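Local coordinates for protein microbial serine proteinases; subtilisin (PDB 2GKO) that cleaves peptide bonds as a cold-adapted, calcium-loaded subtilisin, a serine endopeptidase of the subtilase family, at residues G276-L288 / D297-Q309. Sequence-based numbering, arbitrary orientation.
Sequences GELQTRASVNDIL and DDIASGFGFAKVQ. With CA (calcium ion), chain D.
Where A282 meets A306, their CA atoms 3.8 Å apart, the irregular C-terminal segment 297-309, with its type II' turn from S301 to G304, runs against the last turns of helix 271-283, and just beyond the helix the N of F305 donates to the O of N285 (3.0 Å). The side chain of N285 returns the favour: its ND2 reaches the O of F305 nearly head-on to the carbonyl, so one residue grips both polar backbone atoms of another. The aliphatic chain of K307 crosses that amide at about a right angle. G304 fits here because a side chain would collide with the carbonyls of A282 and N285. The F303 ring packs obliquely beside Q279, whose CG lies 3.5 Å from CE2, while the Q279 amide continues past it to E225. In this subtilisin fold the same pair of segments also closes a calcium site: D286 OD1, I287 O and D298 OD2 bind the ion at 2.3 to 2.4 Å, with G294 and G296 supplying further carbonyls. D298 OD1 accepts from the N of S301, an Asx motif, and also from its OG, which would help position OD2 for the metal. I287 sets CB and CG2 against S301, and its CD1 lies 3.8 Å from F305 CB. R281, extended from CG to NE, sends NH2 to the O of K307 (3.0 Å, 152° at the hydrogen) and NE almost straight to E277 OE2. An alanine at R281 is likely to leave the E277 carboxylate without its counter-charge and the K307 carbonyl without this donor. A water links R281 O to K307 N.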
loop_
_atom_site.group_PDB
_atom_site.type_symbol
_atom_site.label_atom_id
_atom_site.label_comp_id
_atom_site.label_asym_id
_atom_site.label_seq_id
_atom_site.Cartn_x
_atom_site.Cartn_y
_atom_site.Cartn_z
ATOM N N GLY A 276 -9.411 -0.877 -11.809
ATOM C CA GLY A 276 -9.276 -0.784 -13.247
ATOM C C GLY A 276 -8.579 0.486 -13.679
ATOM O O GLY A 276 -7.795 0.468 -14.628
ATOM N N GLU A 277 -8.842 1.593 -12.984
ATOM C CA GLU A 277 -8.149 2.836 -13.251
ATOM C C GLU A 277 -6.660 2.729 -12.905
ATOM O O GLU A 277 -5.830 3.212 -13.643
ATOM C CB GLU A 277 -8.810 4.023 -12.521
ATOM C CG GLU A 277 -8.162 5.389 -12.756
ATOM C CD GLU A 277 -8.242 5.861 -14.201
ATOM O OE1 GLU A 277 -9.085 5.329 -14.960
ATOM O OE2 GLU A 277 -7.469 6.782 -14.539
ATOM N N LEU A 278 -6.321 2.102 -11.781
ATOM C CA LEU A 278 -4.909 1.848 -11.475
ATOM C C LEU A 278 -4.231 1.046 -12.578
ATOM O O LEU A 278 -3.120 1.352 -12.972
ATOM C CB LEU A 278 -4.774 1.082 -10.152
ATOM C CG LEU A 278 -5.058 1.858 -8.863
ATOM C CD1 LEU A 278 -5.053 0.876 -7.695
ATOM C CD2 LEU A 278 -4.059 2.990 -8.624
ATOM N N GLN A 279 -4.908 0.012 -13.049
ATOM C CA GLN A 279 -4.384 -0.859 -14.099
ATOM C C GLN A 279 -4.158 -0.081 -15.386
ATOM O O GLN A 279 -3.122 -0.210 -16.025
ATOM C CB GLN A 279 -5.317 -2.032 -14.353
ATOM C CG GLN A 279 -5.256 -3.113 -13.281
ATOM C CD GLN A 279 -6.345 -4.154 -13.402
ATOM O OE1 GLN A 279 -7.052 -4.218 -14.421
ATOM N NE2 GLN A 279 -6.487 -4.981 -12.382
ATOM N N THR A 280 -5.133 0.743 -15.759
ATOM C CA THR A 280 -5.004 1.591 -16.946
ATOM C C THR A 280 -3.847 2.552 -16.867
ATOM O O THR A 280 -3.057 2.674 -17.792
ATOM C CB THR A 280 -6.315 2.384 -17.138
ATOM O OG1 THR A 280 -7.361 1.457 -17.427
ATOM C CG2 THR A 280 -6.246 3.303 -18.346
ATOM N N ARG A 281 -3.782 3.271 -15.753
ATOM C CA ARG A 281 -2.705 4.214 -15.498
ATOM C C ARG A 281 -1.326 3.547 -15.515
ATOM O O ARG A 281 -0.375 4.107 -16.051
ATOM C CB ARG A 281 -2.929 4.889 -14.155
ATOM C CG ARG A 281 -4.061 5.892 -14.166
ATOM C CD ARG A 281 -4.061 6.751 -12.977
ATOM N NE ARG A 281 -5.244 7.620 -12.889
ATOM C CZ ARG A 281 -5.305 8.692 -12.130
ATOM N NH1 ARG A 281 -6.425 9.407 -12.101
ATOM N NH2 ARG A 281 -4.251 9.087 -11.430
ATOM N N ALA A 282 -1.218 2.363 -14.914
ATOM C CA ALA A 282 0.040 1.627 -14.895
ATOM C C ALA A 282 0.441 1.279 -16.332
ATOM O O ALA A 282 1.600 1.417 -16.709
ATOM C CB ALA A 282 -0.115 0.343 -14.082
ATOM N N SER A 283 -0.531 0.806 -17.107
ATOM C CA SER A 283 -0.279 0.302 -18.459
ATOM C C SER A 283 0.314 1.357 -19.395
ATOM O O SER A 283 1.105 1.018 -20.278
ATOM C CB SER A 283 -1.550 -0.271 -19.065
ATOM O OG SER A 283 -2.014 -1.393 -18.339
ATOM N N VAL A 284 -0.038 2.628 -19.198
ATOM C CA VAL A 284 0.592 3.708 -19.980
ATOM C C VAL A 284 2.001 4.083 -19.508
ATOM O O VAL A 284 2.725 4.809 -20.196
ATOM C CB VAL A 284 -0.300 4.977 -20.073
ATOM C CG1 VAL A 284 -1.726 4.588 -20.413
ATOM C CG2 VAL A 284 -0.252 5.804 -18.804
ATOM N N ASN A 285 2.387 3.626 -18.321
ATOM C CA ASN A 285 3.748 3.796 -17.842
ATOM C C ASN A 285 4.410 2.439 -17.679
ATOM O O ASN A 285 4.737 2.006 -16.584
ATOM C CB ASN A 285 3.767 4.578 -16.533
ATOM C CG ASN A 285 3.386 6.027 -16.723
ATOM O OD1 ASN A 285 3.927 6.700 -17.594
ATOM N ND2 ASN A 285 2.465 6.520 -15.905
ATOM N N ASP A 286 4.550 1.762 -18.806
ATOM C CA ASP A 286 5.237 0.480 -18.907
ATOM C C ASP A 286 6.627 0.563 -18.280
ATOM O O ASP A 286 7.422 1.428 -18.629
ATOM C CB ASP A 286 5.357 0.159 -20.404
ATOM C CG ASP A 286 5.782 -1.249 -20.678
ATOM O OD1 ASP A 286 6.131 -1.999 -19.731
ATOM O OD2 ASP A 286 5.799 -1.702 -21.841
ATOM N N ILE A 287 6.893 -0.306 -17.300
ATOM C CA ILE A 287 8.196 -0.388 -16.681
ATOM C C ILE A 287 9.044 -1.357 -17.488
ATOM O O ILE A 287 8.604 -2.453 -17.810
ATOM C CB ILE A 287 8.061 -0.832 -15.184
ATOM C CG1 ILE A 287 7.430 0.302 -14.356
ATOM C CG2 ILE A 287 9.423 -1.286 -14.615
ATOM C CD1 ILE A 287 8.310 1.533 -14.146
ATOM N N LEU A 288 10.266 -0.948 -17.791
ATOM C CA LEU A 288 11.096 -1.659 -18.759
ATOM C C LEU A 288 12.429 -2.114 -18.205
ATOM O O LEU A 288 13.263 -2.621 -18.950
ATOM C CB LEU A 288 11.361 -0.736 -19.972
ATOM C CG LEU A 288 10.130 -0.301 -20.747
ATOM C CD1 LEU A 288 10.548 0.745 -21.798
ATOM C CD2 LEU A 288 9.472 -1.477 -21.396
ATOM N N ASP A 297 3.274 -6.252 -20.046
ATOM C CA ASP A 297 2.924 -6.768 -18.731
ATOM C C ASP A 297 3.951 -7.853 -18.380
ATOM O O ASP A 297 4.040 -8.859 -19.082
ATOM C CB ASP A 297 1.504 -7.326 -18.813
ATOM C CG ASP A 297 1.093 -8.091 -17.599
ATOM O OD1 ASP A 297 0.181 -8.917 -17.751
ATOM O OD2 ASP A 297 1.632 -7.936 -16.467
ATOM N N ASP A 298 4.729 -7.642 -17.315
ATOM C CA ASP A 298 5.811 -8.576 -16.973
ATOM C C ASP A 298 5.783 -8.967 -15.503
ATOM O O ASP A 298 5.069 -8.376 -14.692
ATOM C CB ASP A 298 7.174 -8.031 -17.414
ATOM C CG ASP A 298 7.518 -6.725 -16.767
ATOM O OD1 ASP A 298 7.662 -6.725 -15.533
ATOM O OD2 ASP A 298 7.699 -5.654 -17.377
ATOM N N ILE A 299 6.544 -9.998 -15.163
ATOM C CA ILE A 299 6.486 -10.555 -13.809
ATOM C C ILE A 299 7.189 -9.683 -12.769
ATOM O O ILE A 299 6.974 -9.864 -11.568
ATOM C CB ILE A 299 7.060 -12.002 -13.734
ATOM C CG1 ILE A 299 8.542 -12.024 -14.115
ATOM C CG2 ILE A 299 6.230 -12.953 -14.587
ATOM C CD1 ILE A 299 9.171 -13.389 -13.973
ATOM N N ALA A 300 8.032 -8.765 -13.212
ATOM C CA ALA A 300 8.744 -7.869 -12.308
ATOM C C ALA A 300 7.894 -6.697 -11.853
ATOM O O ALA A 300 7.915 -6.321 -10.684
ATOM C CB ALA A 300 9.987 -7.360 -12.954
ATOM N N SER A 301 7.133 -6.142 -12.787
ATOM C CA SER A 301 6.483 -4.856 -12.599
ATOM C C SER A 301 4.981 -4.858 -12.888
ATOM O O SER A 301 4.345 -3.825 -12.739
ATOM C CB SER A 301 7.179 -3.812 -13.462
ATOM O OG SER A 301 7.064 -4.133 -14.844
ATOM N N GLY A 302 4.414 -6.009 -13.247
ATOM C CA GLY A 302 3.038 -6.079 -13.690
ATOM C C GLY A 302 2.810 -5.133 -14.870
ATOM O O GLY A 302 3.640 -5.060 -15.784
ATOM N N PHE A 303 1.715 -4.378 -14.820
ATOM C CA PHE A 303 1.284 -3.544 -15.960
ATOM C C PHE A 303 2.133 -2.295 -16.120
ATOM O O PHE A 303 2.211 -1.714 -17.214
ATOM C CB PHE A 303 -0.174 -3.117 -15.802
ATOM C CG PHE A 303 -1.190 -4.240 -15.786
ATOM C CD1 PHE A 303 -0.838 -5.598 -15.778
ATOM C CD2 PHE A 303 -2.542 -3.909 -15.800
ATOM C CE1 PHE A 303 -1.789 -6.578 -15.733
ATOM C CE2 PHE A 303 -3.495 -4.875 -15.761
ATOM C CZ PHE A 303 -3.139 -6.219 -15.740
ATOM N N GLY A 304 2.760 -1.862 -15.025
ATOM C CA GLY A 304 3.572 -0.663 -14.989
ATOM C C GLY A 304 3.426 0.144 -13.716
ATOM O O GLY A 304 3.066 -0.388 -12.667
ATOM N N PHE A 305 3.679 1.441 -13.829
ATOM C CA PHE A 305 3.776 2.355 -12.701
ATOM C C PHE A 305 2.631 3.378 -12.805
ATOM O O PHE A 305 2.728 4.359 -13.563
ATOM C CB PHE A 305 5.152 3.043 -12.772
ATOM C CG PHE A 305 5.438 4.060 -11.674
ATOM C CD1 PHE A 305 6.587 4.835 -11.726
ATOM C CD2 PHE A 305 4.591 4.230 -10.589
ATOM C CE1 PHE A 305 6.880 5.760 -10.753
ATOM C CE2 PHE A 305 4.891 5.164 -9.611
ATOM C CZ PHE A 305 6.013 5.911 -9.675
ATOM N N ALA A 306 1.541 3.129 -12.072
ATOM C CA ALA A 306 0.429 4.085 -12.027
ATOM C C ALA A 306 0.875 5.352 -11.315
ATOM O O ALA A 306 1.453 5.310 -10.229
ATOM C CB ALA A 306 -0.777 3.488 -11.366
ATOM N N LYS A 307 0.598 6.499 -11.947
ATOM C CA LYS A 307 0.950 7.804 -11.447
ATOM C C LYS A 307 -0.274 8.734 -11.369
ATOM O O LYS A 307 -1.356 8.414 -11.852
ATOM C CB LYS A 307 1.989 8.435 -12.380
ATOM C CG LYS A 307 3.331 7.710 -12.449
ATOM C CD LYS A 307 4.327 8.500 -13.274
ATOM C CE LYS A 307 5.473 7.649 -13.807
ATOM N NZ LYS A 307 6.433 8.488 -14.616
ATOM N N VAL A 308 -0.047 9.885 -10.761
ATOM C CA VAL A 308 -1.024 10.965 -10.700
ATOM C C VAL A 308 -1.239 11.568 -12.090
ATOM O O VAL A 308 -2.362 11.901 -12.451
ATOM C CB VAL A 308 -0.526 12.048 -9.736
ATOM C CG1 VAL A 308 -1.390 13.323 -9.795
ATOM C CG2 VAL A 308 -0.497 11.501 -8.308
ATOM N N GLN A 309 -0.159 11.724 -12.840
ATOM C CA GLN A 309 -0.198 12.449 -14.126
ATOM C C GLN A 309 0.873 11.906 -15.074
ATOM O O GLN A 309 1.890 11.360 -14.628
ATOM C CB GLN A 309 -0.048 13.978 -13.897
ATOM C CG GLN A 309 1.401 14.522 -13.945
ATOM C CD GLN A 309 1.589 15.953 -13.388
ATOM O OE1 GLN A 309 2.730 16.365 -13.088
ATOM N NE2 GLN A 309 0.504 16.708 -13.287
HETATM CA CA CA D . 6.914 -3.865 -18.616
HETATM O O HOH W 1 0.040 6.784 -14.846
HETATM O O HOH W 2 2.381 -1.407 -19.852
HETATM O O HOH W 3 4.990 9.335 -16.912
HETATM O O HOH W 4 1.875 9.224 -16.339
HETATM O O HOH W 5 5.544 -3.091 -16.757
#